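Local coordinates for protein fibrillarin-like rRNA/tRNA 2'-O-methyltransferase (Aeropyrum pernix, PDB 4DF3) that probably methylates ribose 2'-hydroxyls of rRNA and tRNA at sites chosen by a guide RNA, using S-adenosylmethionine as methyl donor, at residues 219-222 with 223-226. The protein carries 2 engineered substitutions. Sequence-based numbering, arbitrary orientation.
Sequences PFDR and DHAM
Asp-221 reaches forward along the chain with its carboxylate to Asp-223 and His-224, making an Asx turn in the loop that joins antiparallel strands 211-216 and 224-229 of the Rossmann-like methyltransferase sheet. It is a worked example of one acidic side chain ordering both a backbone bend and a neighbouring ring. From CA the bond to CB heads toward residues 223-226, and CG stands anti to the residue's own amide nitrogen (chi1 -171°), bringing the carboxylate beside the following residues. CG itself lies 3.3 Å from ND1 of His-224. OD1 accepts two bonds: its anti lone pair receives the backbone N-H of Asp-223, N to OD1 3.0 Å, the bond that defines the turn. The same oxygen accepts the N-H of ND1 of His-224, ND1 to OD1 2.7 Å, nearly straight at 166°. OD2 of Asp-221 lies 3.3 Å from the same ND1. Replacing Asp-221 by alanine removes the shared acceptor, which would probably leave the Asp-223 amide and ND1 of His-224 without this partner and let the imidazole turn more easily. Lys-61 of helix 61-67 touches both Asp-221 and His-224, and Lys-183 of the adjacent strand 176-183 also packs on the histidine, whose side chain is about 6 Å from the bound S-adenosylmethionine. The carboxylate and imidazole planes stand 85° apart, and OD1 lies almost in the ring plane at its edge, whereas ND1 comes to OD1 from above the carboxylate plane.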
loop_
_atom_site.group_PDB
_atom_site.type_symbol
_atom_site.label_atom_id
_atom_site.label_comp_id
_atom_site.label_asym_id
_atom_site.label_seq_id
_atom_site.Cartn_x
_atom_site.Cartn_y
_atom_site.Cartn_z
ATOM N N PRO A 219 -6.672 15.275 4.448
ATOM C CA PRO A 219 -5.812 16.113 3.607
ATOM C C PRO A 219 -4.511 15.483 3.241
ATOM O O PRO A 219 -3.661 16.156 2.682
ATOM C CB PRO A 219 -5.512 17.316 4.562
ATOM C CG PRO A 219 -5.145 16.551 5.867
ATOM C CD PRO A 219 -6.339 15.469 5.889
ATOM N N PHE A 220 -4.284 14.250 3.660
ATOM C CA PHE A 220 -3.036 13.532 3.327
ATOM C C PHE A 220 -2.862 13.401 1.814
ATOM O O PHE A 220 -1.737 13.570 1.260
ATOM C CB PHE A 220 -3.055 12.145 3.985
ATOM C CG PHE A 220 -3.202 12.169 5.483
ATOM C CD1 PHE A 220 -2.209 12.742 6.289
ATOM C CD2 PHE A 220 -4.331 11.620 6.063
ATOM C CE1 PHE A 220 -2.334 12.749 7.643
ATOM C CE2 PHE A 220 -4.484 11.642 7.404
ATOM C CZ PHE A 220 -3.431 12.212 8.217
ATOM N N ASP A 221 -3.975 13.117 1.154
ATOM C CA ASP A 221 -4.077 13.235 -0.301
ATOM C C ASP A 221 -5.471 13.768 -0.632
ATOM O O ASP A 221 -6.472 13.127 -0.367
ATOM C CB ASP A 221 -3.807 11.881 -0.988
ATOM C CG ASP A 221 -3.692 12.007 -2.502
ATOM O OD1 ASP A 221 -4.604 12.512 -3.175
ATOM O OD2 ASP A 221 -2.680 11.591 -3.075
ATOM N N ARG A 222 -5.524 14.983 -1.185
ATOM C CA ARG A 222 -6.800 15.668 -1.358
ATOM C C ARG A 222 -7.604 15.130 -2.523
ATOM O O ARG A 222 -8.795 15.389 -2.637
ATOM C CB ARG A 222 -6.577 17.162 -1.603
ATOM C CG ARG A 222 -5.956 17.877 -0.426
ATOM C CD ARG A 222 -5.610 19.325 -0.817
ATOM N NE ARG A 222 -4.539 19.308 -1.822
ATOM C CZ ARG A 222 -4.051 20.388 -2.432
ATOM N NH1 ARG A 222 -4.549 21.586 -2.162
ATOM N NH2 ARG A 222 -3.083 20.265 -3.321
ATOM N N ASP A 223 -6.944 14.351 -3.371
ATOM C CA ASP A 223 -7.557 13.968 -4.627
ATOM C C ASP A 223 -7.871 12.477 -4.785
ATOM O O ASP A 223 -8.243 12.077 -5.861
ATOM C CB ASP A 223 -6.693 14.419 -5.794
ATOM C CG ASP A 223 -6.537 15.894 -5.815
ATOM O OD1 ASP A 223 -7.511 16.553 -5.446
ATOM O OD2 ASP A 223 -5.459 16.396 -6.143
ATOM N N HIS A 224 -7.745 11.689 -3.729
ATOM C CA HIS A 224 -7.925 10.221 -3.816
ATOM C C HIS A 224 -8.700 9.656 -2.630
ATOM O O HIS A 224 -8.676 10.260 -1.530
ATOM C CB HIS A 224 -6.557 9.508 -3.884
ATOM C CG HIS A 224 -5.815 9.772 -5.153
ATOM N ND1 HIS A 224 -4.986 10.857 -5.328
ATOM C CD2 HIS A 224 -5.735 9.039 -6.298
ATOM C CE1 HIS A 224 -4.452 10.808 -6.547
ATOM N NE2 HIS A 224 -4.860 9.691 -7.135
ATOM N N ALA A 225 -9.318 8.500 -2.836
ATOM C CA ALA A 225 -9.882 7.702 -1.770
ATOM C C ALA A 225 -9.187 6.357 -1.876
ATOM O O ALA A 225 -8.645 6.002 -2.932
ATOM C CB ALA A 225 -11.424 7.531 -2.039
ATOM N N MET A 226 -9.267 5.572 -0.835
ATOM C CA MET A 226 -8.858 4.159 -0.858
ATOM C C MET A 226 -10.050 3.217 -0.817
ATOM O O MET A 226 -10.866 3.290 0.132
ATOM C CB MET A 226 -7.914 3.953 0.333
ATOM C CG MET A 226 -7.314 2.449 0.424
ATOM S SD MET A 226 -6.179 2.226 -0.982
ATOM C CE MET A 226 -4.761 3.161 -0.316
#